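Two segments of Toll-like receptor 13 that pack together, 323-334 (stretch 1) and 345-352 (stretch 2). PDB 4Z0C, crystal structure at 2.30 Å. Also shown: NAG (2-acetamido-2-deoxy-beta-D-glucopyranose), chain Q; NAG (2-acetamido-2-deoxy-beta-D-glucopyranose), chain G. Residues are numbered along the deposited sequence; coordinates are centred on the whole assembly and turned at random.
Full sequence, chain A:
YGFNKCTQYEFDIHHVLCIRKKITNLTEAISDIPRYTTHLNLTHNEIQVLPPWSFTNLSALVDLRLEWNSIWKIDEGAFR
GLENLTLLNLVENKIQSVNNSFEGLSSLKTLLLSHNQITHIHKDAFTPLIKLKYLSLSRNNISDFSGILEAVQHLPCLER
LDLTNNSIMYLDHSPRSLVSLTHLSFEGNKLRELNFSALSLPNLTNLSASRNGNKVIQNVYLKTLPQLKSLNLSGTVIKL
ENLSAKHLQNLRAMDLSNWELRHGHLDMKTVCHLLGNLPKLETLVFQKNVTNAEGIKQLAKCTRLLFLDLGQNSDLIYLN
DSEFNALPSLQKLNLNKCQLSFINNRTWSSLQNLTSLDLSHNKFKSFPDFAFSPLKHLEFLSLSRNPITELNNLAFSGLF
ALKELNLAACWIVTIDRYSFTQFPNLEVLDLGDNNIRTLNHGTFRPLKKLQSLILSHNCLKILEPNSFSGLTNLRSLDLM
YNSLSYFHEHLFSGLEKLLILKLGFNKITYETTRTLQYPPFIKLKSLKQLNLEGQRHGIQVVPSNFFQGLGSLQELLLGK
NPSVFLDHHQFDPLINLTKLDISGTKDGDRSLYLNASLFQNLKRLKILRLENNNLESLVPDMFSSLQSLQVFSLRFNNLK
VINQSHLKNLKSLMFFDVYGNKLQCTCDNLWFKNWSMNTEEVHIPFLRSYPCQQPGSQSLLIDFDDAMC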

# COMPACT_ATOMS: atom_id res chain seq x y z
N GLU A 323 36.95 26.75 0.72
CA GLU A 323 36.99 26.25 2.11
C GLU A 323 37.87 25.03 2.35
O GLU A 323 38.46 24.88 3.42
CB GLU A 323 35.58 25.96 2.63
CG GLU A 323 34.82 27.20 3.11
CD GLU A 323 34.16 27.99 1.99
OE1 GLU A 323 33.83 29.18 2.23
OE2 GLU A 323 33.97 27.45 0.88
N PHE A 324 37.92 24.14 1.37
CA PHE A 324 38.61 22.87 1.55
C PHE A 324 39.92 22.80 0.81
O PHE A 324 40.62 21.78 0.87
CB PHE A 324 37.69 21.70 1.11
CG PHE A 324 36.46 21.56 1.97
CD1 PHE A 324 36.53 20.89 3.18
CD2 PHE A 324 35.25 22.12 1.57
CE1 PHE A 324 35.42 20.76 4.00
CE2 PHE A 324 34.13 22.00 2.37
CZ PHE A 324 34.21 21.32 3.59
N ASN A 325 40.28 23.88 0.12
CA ASN A 325 41.44 23.83 -0.77
C ASN A 325 42.80 23.62 -0.09
O ASN A 325 43.74 23.14 -0.73
CB ASN A 325 41.45 25.00 -1.76
CG ASN A 325 40.36 24.86 -2.81
OD1 ASN A 325 39.82 23.77 -3.03
ND2 ASN A 325 40.02 25.97 -3.47
N ALA A 326 42.90 23.95 1.19
CA ALA A 326 44.12 23.68 1.93
C ALA A 326 44.09 22.26 2.52
O ALA A 326 44.92 21.89 3.35
CB ALA A 326 44.34 24.71 3.02
N LEU A 327 43.11 21.47 2.08
CA LEU A 327 43.00 20.08 2.53
C LEU A 327 43.05 19.05 1.40
O LEU A 327 42.21 18.16 1.34
CB LEU A 327 41.74 19.90 3.36
CG LEU A 327 41.94 19.97 4.88
CD1 LEU A 327 40.64 20.08 5.65
CD2 LEU A 327 42.71 18.73 5.34
N PRO A 328 44.05 19.15 0.50
CA PRO A 328 44.04 18.25 -0.66
C PRO A 328 44.23 16.77 -0.30
O PRO A 328 44.12 15.91 -1.18
CB PRO A 328 45.23 18.74 -1.48
CG PRO A 328 46.17 19.29 -0.47
CD PRO A 328 45.30 19.94 0.57
N SER A 329 44.54 16.47 0.96
CA SER A 329 44.74 15.09 1.38
C SER A 329 43.42 14.32 1.56
O SER A 329 43.43 13.09 1.60
CB SER A 329 45.53 15.03 2.68
OG SER A 329 44.88 15.79 3.70
N LEU A 330 42.31 15.05 1.67
CA LEU A 330 40.99 14.45 1.93
C LEU A 330 40.60 13.31 1.00
O LEU A 330 40.60 13.46 -0.23
CB LEU A 330 39.88 15.50 1.91
CG LEU A 330 39.68 16.27 3.21
CD1 LEU A 330 38.63 17.35 3.00
CD2 LEU A 330 39.26 15.32 4.32
N GLN A 331 40.24 12.17 1.60
CA GLN A 331 39.68 11.07 0.83
C GLN A 331 38.16 11.01 0.96
O GLN A 331 37.46 10.78 -0.01
CB GLN A 331 40.30 9.74 1.27
CG GLN A 331 41.78 9.67 1.03
CD GLN A 331 42.43 8.38 1.52
OE1 GLN A 331 41.87 7.65 2.35
NE2 GLN A 331 43.64 8.13 1.06
N LYS A 332 37.67 11.25 2.17
CA LYS A 332 36.26 11.11 2.49
C LYS A 332 35.84 12.36 3.22
O LYS A 332 36.51 12.76 4.17
CB LYS A 332 36.01 9.89 3.38
CG LYS A 332 34.52 9.55 3.59
CD LYS A 332 34.25 8.49 4.66
CE LYS A 332 34.69 7.11 4.24
NZ LYS A 332 33.51 6.25 3.88
N LEU A 333 34.72 12.96 2.79
CA LEU A 333 34.18 14.17 3.39
C LEU A 333 32.67 14.06 3.64
O LEU A 333 31.91 13.85 2.71
CB LEU A 333 34.48 15.37 2.49
CG LEU A 333 33.88 16.73 2.88
CD1 LEU A 333 34.30 17.14 4.30
CD2 LEU A 333 34.29 17.80 1.87
N ASN A 334 32.25 14.22 4.89
CA ASN A 334 30.84 14.23 5.23
C ASN A 334 30.34 15.63 5.61
O ASN A 334 30.88 16.28 6.51
CB ASN A 334 30.51 13.27 6.38
CG ASN A 334 30.77 11.80 6.03
OD1 ASN A 334 31.03 11.45 4.88
ND2 ASN A 334 30.69 10.94 7.04
N ASN A 345 31.86 24.98 -7.57
CA ASN A 345 33.20 24.66 -8.03
C ASN A 345 34.36 25.21 -7.20
O ASN A 345 35.47 24.70 -7.25
CB ASN A 345 33.34 25.22 -9.45
CG ASN A 345 33.68 24.17 -10.44
OD1 ASN A 345 33.84 23.01 -10.05
ND2 ASN A 345 33.72 24.52 -11.73
N ARG A 346 34.09 26.24 -6.42
CA ARG A 346 35.15 26.96 -5.73
C ARG A 346 35.52 26.37 -4.39
O ARG A 346 36.60 26.67 -3.87
CB ARG A 346 34.77 28.43 -5.53
CG ARG A 346 34.53 29.22 -6.80
CD ARG A 346 35.76 29.29 -7.69
NE ARG A 346 35.54 30.18 -8.82
CZ ARG A 346 35.42 31.50 -8.72
NH1 ARG A 346 35.48 32.08 -7.53
NH2 ARG A 346 35.22 32.24 -9.80
N THR A 347 34.63 25.56 -3.82
CA THR A 347 34.87 25.08 -2.46
C THR A 347 35.86 23.92 -2.36
O THR A 347 36.61 23.83 -1.39
CB THR A 347 33.56 24.71 -1.74
OG1 THR A 347 33.80 24.69 -0.32
CG2 THR A 347 33.03 23.34 -2.20
N TRP A 348 35.87 23.04 -3.37
CA TRP A 348 36.66 21.82 -3.32
C TRP A 348 37.43 21.63 -4.61
O TRP A 348 37.59 20.51 -5.11
CB TRP A 348 35.76 20.61 -3.06
CG TRP A 348 34.51 20.54 -3.92
CD1 TRP A 348 34.39 20.86 -5.25
CD2 TRP A 348 33.21 20.15 -3.49
NE1 TRP A 348 33.09 20.69 -5.67
CE2 TRP A 348 32.34 20.25 -4.61
CE3 TRP A 348 32.68 19.73 -2.27
CZ2 TRP A 348 31.00 19.93 -4.54
CZ3 TRP A 348 31.33 19.41 -2.20
CH2 TRP A 348 30.51 19.52 -3.33
N SER A 349 37.91 22.74 -5.15
CA SER A 349 38.67 22.75 -6.39
C SER A 349 39.90 21.83 -6.38
O SER A 349 40.28 21.26 -7.40
CB SER A 349 39.12 24.18 -6.69
OG SER A 349 39.32 24.35 -8.08
N SER A 350 40.52 21.69 -5.21
CA SER A 350 41.77 20.94 -5.11
C SER A 350 41.61 19.52 -4.53
O SER A 350 42.59 18.82 -4.31
CB SER A 350 42.75 21.72 -4.25
OG SER A 350 42.34 21.65 -2.89
N LEU A 351 40.37 19.09 -4.34
CA LEU A 351 40.12 17.81 -3.70
C LEU A 351 40.21 16.65 -4.69
O LEU A 351 39.26 15.90 -4.85
CB LEU A 351 38.76 17.82 -3.01
CG LEU A 351 38.79 18.01 -1.49
CD1 LEU A 351 39.82 19.01 -1.11
CD2 LEU A 351 37.44 18.42 -0.92
N GLN A 352 41.36 16.50 -5.35
CA GLN A 352 41.47 15.49 -6.40
C GLN A 352 41.69 14.09 -5.84
O GLN A 352 41.70 13.13 -6.60
CB GLN A 352 42.58 15.80 -7.42
CG GLN A 352 42.29 16.98 -8.35
CD GLN A 352 43.16 18.20 -8.05
OE1 GLN A 352 44.35 18.07 -7.73
NE2 GLN A 352 42.57 19.38 -8.15
C1 NAG Q . 33.71 25.93 -12.00
C2 NAG Q . 34.24 25.20 -13.25
C3 NAG Q . 34.07 26.04 -14.52
C4 NAG Q . 32.66 26.63 -14.60
C5 NAG Q . 32.39 27.38 -13.30
C6 NAG Q . 31.09 28.18 -13.28
C7 NAG Q . 36.09 23.55 -13.13
C8 NAG Q . 37.58 23.40 -13.22
N2 NAG Q . 35.63 24.81 -13.07
O3 NAG Q . 34.35 25.27 -15.67
O4 NAG Q . 32.50 27.46 -15.72
O5 NAG Q . 32.40 26.42 -12.25
O6 NAG Q . 29.97 27.35 -13.12
O7 NAG Q . 35.36 22.55 -13.10
C1 NAG G . 46.67 11.46 -3.39
C2 NAG G . 47.83 11.94 -2.50
C3 NAG G . 49.16 11.31 -2.94
C4 NAG G . 49.03 9.80 -3.14
C5 NAG G . 47.82 9.46 -4.02
C6 NAG G . 47.61 7.95 -4.33
C7 NAG G . 47.89 14.13 -1.36
C8 NAG G . 47.76 15.61 -1.50
N2 NAG G . 47.92 13.40 -2.49
O3 NAG G . 50.18 11.57 -1.99
O4 NAG G . 50.23 9.31 -3.72
O5 NAG G . 46.66 10.04 -3.45
O6 NAG G . 47.29 7.10 -3.23
O7 NAG G . 47.98 13.65 -0.23

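Half of the hydrogen bonds between these two stretches, two of four, join a single pair of residues: Asn325 accepts both from Ser350, one through its side chain and one through its backbone. Ser350 N donates to Asn325 OD1 at 3.1 Å with an N-H...O angle of 152°, and Ser350 OG donates to Asn325 O at 3.0 Å. Both chi1 values serve this arrangement. Asn325 is m (-71°), which brings the end of its side chain nearer to stretch 2 although its CA-to-CB bond points sideways; Ser350 is p (73°), on a CA-to-CB bond directed toward stretch 1. Distance alone would mislead here, since Asn325 OD1 also lies 3.0 Å from Ser349 N, but the angle is too poor for a hydrogen bond.

A second polar site lies at Thr347, which takes part through both backbone and side chain. Phe324 N donates to Thr347 O at 3.1 Å and 154°, while Thr347 OG1 donates to Glu323 OE2 at 3.0 Å. The carboxylate of Glu323 is buried, where an unpaired charge would be costly; the threonine hydroxyl supplies one of its partners. The same OG1 sits 3.5 Å from Phe324 CD2, at the edge of the ring and near its plane.

Local folding presents these groups. Phe324 to Leu327 and Trp348 to Leu351 are both type I turns, closed by Leu327 N to Phe324 O at 2.8 Å and Leu351 N to Trp348 O at 3.2 Å. Asn325 and Ser350 each occupy an interior position of their turn, and their CA atoms are 5.2 Å apart.

Leu351 provides the apolar part of the contact and has the largest covered area of any residue here, 92 Å² of the 525 Å² buried in total. Its CA-to-CB bond runs sideways, yet its end comes nearer to stretch 1. Leu351 CD2 lies 3.9 Å from Phe324 CB, 4.2 Å from Leu330 CD1 and 4.3 Å from Leu333 CD2, all three partners having CA-to-CB bonds directed toward stretch 2. Leu351 CD1 lies 3.5 Å from both Phe324 O and Leu327 O, and is also 4.1 Å from Phe324 CB. A branched aliphatic side chain suits this buried place, because it packs against Phe324, Leu330 and Leu333 and has no polar group that would need a partner.

The CA-to-CB bond of Trp348 points away from stretch 1, and its NE1 is hydrogen-bonded elsewhere in the structure. The glycan on Asn345 is attached through ND2, 1.4 Å from NAG (chain Q) C1, on a residue that makes no contact with stretch 1.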